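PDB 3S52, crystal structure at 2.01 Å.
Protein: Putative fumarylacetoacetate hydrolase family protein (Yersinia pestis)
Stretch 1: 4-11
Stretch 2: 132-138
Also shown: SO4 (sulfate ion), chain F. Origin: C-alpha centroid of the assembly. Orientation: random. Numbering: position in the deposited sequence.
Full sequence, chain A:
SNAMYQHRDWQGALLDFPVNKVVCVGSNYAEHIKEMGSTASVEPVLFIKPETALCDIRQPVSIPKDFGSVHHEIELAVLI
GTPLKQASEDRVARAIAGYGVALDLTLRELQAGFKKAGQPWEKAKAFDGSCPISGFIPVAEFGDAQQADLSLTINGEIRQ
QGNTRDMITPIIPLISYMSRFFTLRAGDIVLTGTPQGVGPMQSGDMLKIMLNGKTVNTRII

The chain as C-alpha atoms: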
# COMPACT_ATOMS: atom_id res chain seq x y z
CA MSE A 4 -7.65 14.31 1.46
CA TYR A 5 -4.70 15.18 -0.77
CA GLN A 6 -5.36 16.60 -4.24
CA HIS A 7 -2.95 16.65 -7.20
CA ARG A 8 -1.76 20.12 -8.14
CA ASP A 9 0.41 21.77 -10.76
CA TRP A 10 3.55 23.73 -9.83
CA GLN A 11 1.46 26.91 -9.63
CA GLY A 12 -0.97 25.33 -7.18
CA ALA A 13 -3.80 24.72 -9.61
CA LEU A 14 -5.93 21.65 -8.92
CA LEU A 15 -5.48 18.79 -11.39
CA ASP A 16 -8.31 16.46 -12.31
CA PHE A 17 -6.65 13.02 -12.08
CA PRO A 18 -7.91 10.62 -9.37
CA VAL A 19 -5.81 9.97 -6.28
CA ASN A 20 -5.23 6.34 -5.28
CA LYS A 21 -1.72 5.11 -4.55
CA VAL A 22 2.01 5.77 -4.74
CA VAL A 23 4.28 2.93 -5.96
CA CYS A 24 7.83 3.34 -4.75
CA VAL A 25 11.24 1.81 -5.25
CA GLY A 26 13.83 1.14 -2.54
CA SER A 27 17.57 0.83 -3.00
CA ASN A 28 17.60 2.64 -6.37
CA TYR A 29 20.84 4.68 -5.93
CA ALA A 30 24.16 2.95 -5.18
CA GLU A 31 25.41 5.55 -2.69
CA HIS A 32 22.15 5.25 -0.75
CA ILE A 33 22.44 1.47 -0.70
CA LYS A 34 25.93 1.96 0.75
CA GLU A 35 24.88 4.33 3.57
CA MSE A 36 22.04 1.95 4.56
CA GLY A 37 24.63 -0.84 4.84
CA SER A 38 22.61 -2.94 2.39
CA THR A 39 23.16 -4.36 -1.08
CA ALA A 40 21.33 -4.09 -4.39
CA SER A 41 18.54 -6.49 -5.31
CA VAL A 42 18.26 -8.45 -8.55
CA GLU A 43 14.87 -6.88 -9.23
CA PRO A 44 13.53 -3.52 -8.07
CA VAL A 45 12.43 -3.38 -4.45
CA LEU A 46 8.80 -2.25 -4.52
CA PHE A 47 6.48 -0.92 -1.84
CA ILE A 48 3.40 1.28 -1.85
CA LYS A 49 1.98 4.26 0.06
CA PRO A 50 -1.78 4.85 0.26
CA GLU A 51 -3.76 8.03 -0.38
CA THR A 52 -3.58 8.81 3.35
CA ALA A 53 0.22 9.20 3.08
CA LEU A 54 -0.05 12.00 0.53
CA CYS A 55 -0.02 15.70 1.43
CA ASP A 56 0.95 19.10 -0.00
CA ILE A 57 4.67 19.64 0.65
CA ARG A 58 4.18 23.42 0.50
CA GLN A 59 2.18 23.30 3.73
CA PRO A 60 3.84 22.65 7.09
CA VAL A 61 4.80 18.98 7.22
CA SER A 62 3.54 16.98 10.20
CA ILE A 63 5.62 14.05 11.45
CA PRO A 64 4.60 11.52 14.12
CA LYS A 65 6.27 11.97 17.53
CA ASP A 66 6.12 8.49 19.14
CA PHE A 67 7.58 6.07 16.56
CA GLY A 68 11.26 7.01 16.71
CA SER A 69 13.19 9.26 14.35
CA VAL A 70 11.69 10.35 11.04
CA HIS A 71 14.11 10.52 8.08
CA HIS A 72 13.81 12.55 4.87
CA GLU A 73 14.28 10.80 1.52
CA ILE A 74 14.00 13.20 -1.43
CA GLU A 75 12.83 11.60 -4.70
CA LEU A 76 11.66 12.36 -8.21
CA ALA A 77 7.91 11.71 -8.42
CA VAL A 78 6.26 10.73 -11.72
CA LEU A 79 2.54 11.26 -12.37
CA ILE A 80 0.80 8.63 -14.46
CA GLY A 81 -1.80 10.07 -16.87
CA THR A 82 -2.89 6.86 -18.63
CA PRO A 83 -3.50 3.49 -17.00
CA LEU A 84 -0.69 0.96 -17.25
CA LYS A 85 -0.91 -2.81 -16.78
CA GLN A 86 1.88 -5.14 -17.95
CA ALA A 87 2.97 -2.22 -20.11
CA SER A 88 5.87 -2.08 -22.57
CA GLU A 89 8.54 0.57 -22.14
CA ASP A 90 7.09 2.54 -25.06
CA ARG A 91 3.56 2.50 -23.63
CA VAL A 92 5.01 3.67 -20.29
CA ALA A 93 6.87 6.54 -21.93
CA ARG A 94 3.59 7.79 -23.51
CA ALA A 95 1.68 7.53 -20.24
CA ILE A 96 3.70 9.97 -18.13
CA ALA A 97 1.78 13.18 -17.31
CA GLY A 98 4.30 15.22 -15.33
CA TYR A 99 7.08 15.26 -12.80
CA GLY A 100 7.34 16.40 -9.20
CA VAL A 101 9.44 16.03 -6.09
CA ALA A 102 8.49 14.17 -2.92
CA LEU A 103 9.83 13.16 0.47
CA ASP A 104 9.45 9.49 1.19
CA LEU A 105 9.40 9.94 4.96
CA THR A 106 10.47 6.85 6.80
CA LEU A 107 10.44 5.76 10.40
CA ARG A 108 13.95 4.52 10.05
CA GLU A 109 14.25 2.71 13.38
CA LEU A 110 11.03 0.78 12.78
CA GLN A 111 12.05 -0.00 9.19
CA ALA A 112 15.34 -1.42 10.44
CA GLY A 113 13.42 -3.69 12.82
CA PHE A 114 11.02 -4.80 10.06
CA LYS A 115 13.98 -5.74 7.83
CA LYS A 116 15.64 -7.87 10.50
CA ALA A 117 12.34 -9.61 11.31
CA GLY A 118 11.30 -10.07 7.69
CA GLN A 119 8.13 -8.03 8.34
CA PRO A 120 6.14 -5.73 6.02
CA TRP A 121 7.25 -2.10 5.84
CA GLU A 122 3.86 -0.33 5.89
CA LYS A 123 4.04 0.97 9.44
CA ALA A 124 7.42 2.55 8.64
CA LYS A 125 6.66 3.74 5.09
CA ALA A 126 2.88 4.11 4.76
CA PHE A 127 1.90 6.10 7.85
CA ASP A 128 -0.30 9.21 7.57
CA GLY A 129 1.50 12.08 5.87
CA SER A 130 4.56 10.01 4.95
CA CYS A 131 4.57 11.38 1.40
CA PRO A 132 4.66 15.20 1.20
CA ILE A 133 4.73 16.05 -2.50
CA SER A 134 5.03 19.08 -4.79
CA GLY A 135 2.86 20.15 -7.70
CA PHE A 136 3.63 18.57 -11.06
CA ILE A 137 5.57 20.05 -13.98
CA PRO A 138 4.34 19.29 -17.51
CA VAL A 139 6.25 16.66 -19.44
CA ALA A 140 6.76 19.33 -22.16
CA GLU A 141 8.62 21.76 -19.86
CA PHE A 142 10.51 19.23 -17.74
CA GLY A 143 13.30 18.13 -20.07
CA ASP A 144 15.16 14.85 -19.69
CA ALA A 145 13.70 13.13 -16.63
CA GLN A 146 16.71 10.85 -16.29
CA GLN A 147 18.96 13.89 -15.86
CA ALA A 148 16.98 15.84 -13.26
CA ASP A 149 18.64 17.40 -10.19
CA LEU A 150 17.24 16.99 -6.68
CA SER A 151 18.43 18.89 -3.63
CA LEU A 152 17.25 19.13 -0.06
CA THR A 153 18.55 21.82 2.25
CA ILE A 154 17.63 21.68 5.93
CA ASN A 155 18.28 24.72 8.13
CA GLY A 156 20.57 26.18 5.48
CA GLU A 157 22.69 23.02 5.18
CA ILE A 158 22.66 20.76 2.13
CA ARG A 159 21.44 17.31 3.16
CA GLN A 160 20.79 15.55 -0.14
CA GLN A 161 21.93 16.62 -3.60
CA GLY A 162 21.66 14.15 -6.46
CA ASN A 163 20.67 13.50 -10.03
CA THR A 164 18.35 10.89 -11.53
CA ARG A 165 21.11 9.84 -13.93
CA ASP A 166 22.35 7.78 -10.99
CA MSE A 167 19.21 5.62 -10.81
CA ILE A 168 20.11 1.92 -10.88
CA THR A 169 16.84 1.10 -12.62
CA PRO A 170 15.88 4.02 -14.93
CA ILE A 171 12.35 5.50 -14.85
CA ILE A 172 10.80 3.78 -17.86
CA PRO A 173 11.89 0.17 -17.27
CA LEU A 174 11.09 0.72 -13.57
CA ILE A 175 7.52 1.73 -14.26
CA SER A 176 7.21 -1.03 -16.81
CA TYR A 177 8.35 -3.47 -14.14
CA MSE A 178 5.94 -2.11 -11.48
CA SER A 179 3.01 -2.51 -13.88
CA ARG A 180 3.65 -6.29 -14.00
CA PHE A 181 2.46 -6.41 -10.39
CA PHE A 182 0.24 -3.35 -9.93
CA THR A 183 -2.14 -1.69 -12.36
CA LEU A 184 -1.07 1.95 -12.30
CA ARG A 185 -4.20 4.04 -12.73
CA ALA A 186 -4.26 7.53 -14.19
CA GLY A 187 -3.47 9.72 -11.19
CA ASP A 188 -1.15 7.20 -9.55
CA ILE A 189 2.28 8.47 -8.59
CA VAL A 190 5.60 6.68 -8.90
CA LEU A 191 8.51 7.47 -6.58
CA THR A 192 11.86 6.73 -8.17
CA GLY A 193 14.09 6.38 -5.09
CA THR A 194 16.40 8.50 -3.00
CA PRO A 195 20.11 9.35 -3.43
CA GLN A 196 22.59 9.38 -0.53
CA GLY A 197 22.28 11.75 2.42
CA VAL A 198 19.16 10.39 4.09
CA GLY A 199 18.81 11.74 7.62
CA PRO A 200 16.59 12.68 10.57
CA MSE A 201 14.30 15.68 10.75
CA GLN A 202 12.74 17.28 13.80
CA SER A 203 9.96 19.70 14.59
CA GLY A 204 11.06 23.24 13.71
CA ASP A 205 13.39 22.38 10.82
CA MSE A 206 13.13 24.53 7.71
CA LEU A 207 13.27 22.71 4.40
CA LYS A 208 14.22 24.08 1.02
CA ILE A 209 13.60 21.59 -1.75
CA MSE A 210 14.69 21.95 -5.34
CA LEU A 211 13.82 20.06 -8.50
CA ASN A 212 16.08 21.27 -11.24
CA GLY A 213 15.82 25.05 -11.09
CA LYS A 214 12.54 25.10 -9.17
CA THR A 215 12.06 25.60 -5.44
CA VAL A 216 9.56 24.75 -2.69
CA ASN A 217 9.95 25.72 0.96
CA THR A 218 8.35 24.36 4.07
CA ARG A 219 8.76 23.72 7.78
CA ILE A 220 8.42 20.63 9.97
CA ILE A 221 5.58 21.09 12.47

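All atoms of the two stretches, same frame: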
# COMPACT_ATOMS: atom_id res chain seq x y z
N MSE A 4 -8.36 15.14 2.43
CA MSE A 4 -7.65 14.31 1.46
C MSE A 4 -6.77 15.12 0.49
O MSE A 4 -7.12 16.22 0.06
CB MSE A 4 -8.64 13.42 0.70
CG MSE A 4 -8.02 12.63 -0.45
SE MSE A 4 -9.37 11.63 -1.43
CE MSE A 4 -10.04 10.62 0.09
N TYR A 5 -5.61 14.56 0.17
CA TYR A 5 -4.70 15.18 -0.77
C TYR A 5 -5.35 15.34 -2.14
O TYR A 5 -6.14 14.49 -2.57
CB TYR A 5 -3.46 14.29 -0.89
CG TYR A 5 -2.66 14.49 -2.15
CD1 TYR A 5 -2.93 13.74 -3.29
CD2 TYR A 5 -1.62 15.41 -2.21
CE1 TYR A 5 -2.21 13.91 -4.46
CE2 TYR A 5 -0.87 15.58 -3.38
CZ TYR A 5 -1.18 14.83 -4.50
OH TYR A 5 -0.46 14.97 -5.67
N GLN A 6 -5.01 16.43 -2.83
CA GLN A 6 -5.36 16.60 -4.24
C GLN A 6 -4.11 16.92 -5.09
O GLN A 6 -3.24 17.68 -4.66
CB GLN A 6 -6.38 17.73 -4.42
CG GLN A 6 -7.71 17.53 -3.69
CD GLN A 6 -8.50 18.83 -3.61
OE1 GLN A 6 -8.06 19.80 -3.00
NE2 GLN A 6 -9.66 18.86 -4.25
N HIS A 7 -4.04 16.36 -6.28
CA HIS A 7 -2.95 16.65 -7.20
C HIS A 7 -3.00 18.11 -7.59
O HIS A 7 -4.07 18.66 -7.76
CB HIS A 7 -3.10 15.85 -8.49
CG HIS A 7 -2.98 14.37 -8.32
ND1 HIS A 7 -1.87 13.77 -7.76
CD2 HIS A 7 -3.81 13.36 -8.69
CE1 HIS A 7 -2.02 12.46 -7.79
NE2 HIS A 7 -3.19 12.18 -8.34
N ARG A 8 -1.83 18.72 -7.76
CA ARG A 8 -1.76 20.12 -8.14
C ARG A 8 -0.63 20.37 -9.13
O ARG A 8 0.35 19.62 -9.16
CB ARG A 8 -1.58 20.99 -6.89
CG ARG A 8 -2.86 21.07 -6.05
CD ARG A 8 -2.71 21.99 -4.85
NE ARG A 8 -3.90 21.92 -4.00
CZ ARG A 8 -5.07 22.48 -4.31
NH1 ARG A 8 -5.21 23.16 -5.44
NH2 ARG A 8 -6.11 22.35 -3.49
N ASP A 9 -0.75 21.41 -9.95
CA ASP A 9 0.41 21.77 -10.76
C ASP A 9 1.40 22.63 -9.96
O ASP A 9 1.14 22.97 -8.80
CB ASP A 9 0.03 22.38 -12.13
CG ASP A 9 -0.66 23.74 -12.02
OD1 ASP A 9 -0.64 24.35 -10.94
OD2 ASP A 9 -1.22 24.21 -13.05
N TRP A 10 2.54 22.98 -10.56
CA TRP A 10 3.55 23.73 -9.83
C TRP A 10 2.97 25.04 -9.28
O TRP A 10 3.35 25.48 -8.20
CB TRP A 10 4.79 24.03 -10.69
CG TRP A 10 5.97 24.40 -9.82
CD1 TRP A 10 6.41 25.66 -9.50
CD2 TRP A 10 6.82 23.49 -9.13
NE1 TRP A 10 7.49 25.58 -8.66
CE2 TRP A 10 7.76 24.26 -8.41
CE3 TRP A 10 6.89 22.09 -9.04
CZ2 TRP A 10 8.75 23.67 -7.62
CZ3 TRP A 10 7.86 21.52 -8.27
CH2 TRP A 10 8.78 22.31 -7.57
N GLN A 11 2.06 25.65 -10.03
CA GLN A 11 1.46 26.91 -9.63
C GLN A 11 0.43 26.77 -8.52
O GLN A 11 -0.00 27.78 -7.95
CB GLN A 11 0.80 27.59 -10.83
CG GLN A 11 1.77 28.23 -11.78
CD GLN A 11 2.70 27.23 -12.42
OE1 GLN A 11 2.25 26.27 -13.05
NE2 GLN A 11 3.99 27.45 -12.28
N PRO A 132 4.77 13.80 1.62
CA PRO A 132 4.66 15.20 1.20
C PRO A 132 5.16 15.32 -0.23
O PRO A 132 6.26 14.85 -0.53
CB PRO A 132 5.66 15.92 2.11
CG PRO A 132 5.93 14.99 3.23
CD PRO A 132 5.78 13.61 2.67
N ILE A 133 4.38 15.97 -1.09
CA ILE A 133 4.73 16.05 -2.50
C ILE A 133 4.41 17.42 -3.09
O ILE A 133 3.47 18.10 -2.63
CB ILE A 133 4.01 14.94 -3.29
CG1 ILE A 133 4.46 14.92 -4.75
CG2 ILE A 133 2.52 15.11 -3.22
CD1 ILE A 133 4.19 13.56 -5.41
N SER A 134 5.20 17.82 -4.08
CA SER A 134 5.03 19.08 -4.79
C SER A 134 3.92 19.00 -5.84
O SER A 134 3.32 17.95 -6.06
CB SER A 134 6.34 19.44 -5.52
OG SER A 134 6.59 18.53 -6.61
N GLY A 135 3.68 20.13 -6.51
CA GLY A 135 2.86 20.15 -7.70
C GLY A 135 3.65 19.51 -8.82
O GLY A 135 4.86 19.32 -8.70
N PHE A 136 2.98 19.19 -9.91
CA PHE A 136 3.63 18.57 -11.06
C PHE A 136 3.93 19.54 -12.20
O PHE A 136 3.14 20.45 -12.49
CB PHE A 136 2.82 17.36 -11.55
CG PHE A 136 2.81 16.23 -10.57
CD1 PHE A 136 3.83 15.30 -10.57
CD2 PHE A 136 1.82 16.15 -9.61
CE1 PHE A 136 3.84 14.27 -9.63
CE2 PHE A 136 1.82 15.12 -8.68
CZ PHE A 136 2.84 14.18 -8.69
N ILE A 137 5.09 19.32 -12.81
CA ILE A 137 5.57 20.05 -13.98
C ILE A 137 5.23 19.31 -15.27
O ILE A 137 5.43 18.10 -15.35
CB ILE A 137 7.08 20.22 -13.91
CG1 ILE A 137 7.46 20.97 -12.63
CG2 ILE A 137 7.61 20.93 -15.15
CD1 ILE A 137 8.91 20.78 -12.24
N PRO A 138 4.72 20.02 -16.29
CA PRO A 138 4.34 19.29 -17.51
C PRO A 138 5.52 18.55 -18.13
O PRO A 138 6.66 19.02 -18.09
CB PRO A 138 3.86 20.41 -18.45
CG PRO A 138 3.42 21.51 -17.51
CD PRO A 138 4.41 21.45 -16.38
S SO4 F . 9.94 28.50 -9.03
O1 SO4 F . 11.11 29.27 -8.58
O2 SO4 F . 8.82 29.40 -9.31
O3 SO4 F . 10.31 27.80 -10.26
O4 SO4 F . 9.55 27.57 -7.98
O HOH W 1 0.63 17.39 -6.33
O HOH W 2 3.07 23.02 -13.47

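Contact between the N-terminal stretch 4-11 and stretch 132-138, which buries 416 Å² over both sides and joins residues at least 124 positions apart in sequence. Trp-10, Phe-136 and Tyr-5 cover the most surface.

Phe-136 provides the backbone link. Its N donates to Arg-8 O (2.8 Å, N-H...O angle 152°), and its O accepts a weak bond from Trp-10 N (3.2 Å, 129°). These two bonds flank Asp-9, whose backbone makes a single beta bridge with Phe-136 at a CA-CA distance of 4.5 Å. A CA-H...O contact from Asp-9 CA to Phe-136 O (3.5 Å) adds to the bridge. The O of water 2 bridges the same pair as the weak bond, accepting from Trp-10 N at 3.0 Å and lying 2.8 Å from Phe-136 O, to which the water donates.

The CA-to-CB bond of Phe-136 points away from stretch 1, yet with chi1 in m the ring comes back nearer to it. There CE2 of Phe-136 lies 3.8 Å from Tyr-5 OH, which sits at the ring edge near its plane, and 4.0 Å from His-7 ND1.

The CA-to-CB bond of Tyr-5 points toward stretch 2, and Tyr-5 CE2 packs against Ile-133 CG2 at 3.4 Å, an apolar contact. The hydroxyl at the end of the same ring is well satisfied: Tyr-5 OH is hydrogen-bonded to His-7 ND1 (2.8 Å) and to the O of water 1 (2.7 Å). The O of that water also accepts from Arg-8 N (3.1 Å) and lies 2.8 Å from Ser-134 O, to which the water donates, so one solvent molecule ties the two backbones together beside the tyrosine.

Trp-10 has the largest covered area, 89 Å². Its CA-to-CB bond points sideways, but with chi1 in t the indole comes nearer to stretch 2 and reaches three residues, Ser-134, Gly-135 and Ile-137: CZ3 is 3.6 Å from Ser-134 OG, CE3 is 3.5 Å from Gly-135 O, and CE3 is 3.8 Å from Ile-137 CG1, the last an apolar contact. Ser-134 OG donates to Gly-135 O (2.8 Å) beside the indole. Trp-10 NE1 donates to O4 of a sulfate ion, probably from the crystallisation liquor (2.9 Å, 157°), with O4 at the ring edge.

Gly-135 allows the close backbone approach. Its CA lies 3.0 Å from Arg-8 O and makes a CA-H...O contact with Asp-9 O (3.5 Å, 159°). An ideal CB here would point toward stretch 1 and fall 2.0 Å from Asp-9 O and 2.9 Å from Trp-10 N, both clashes.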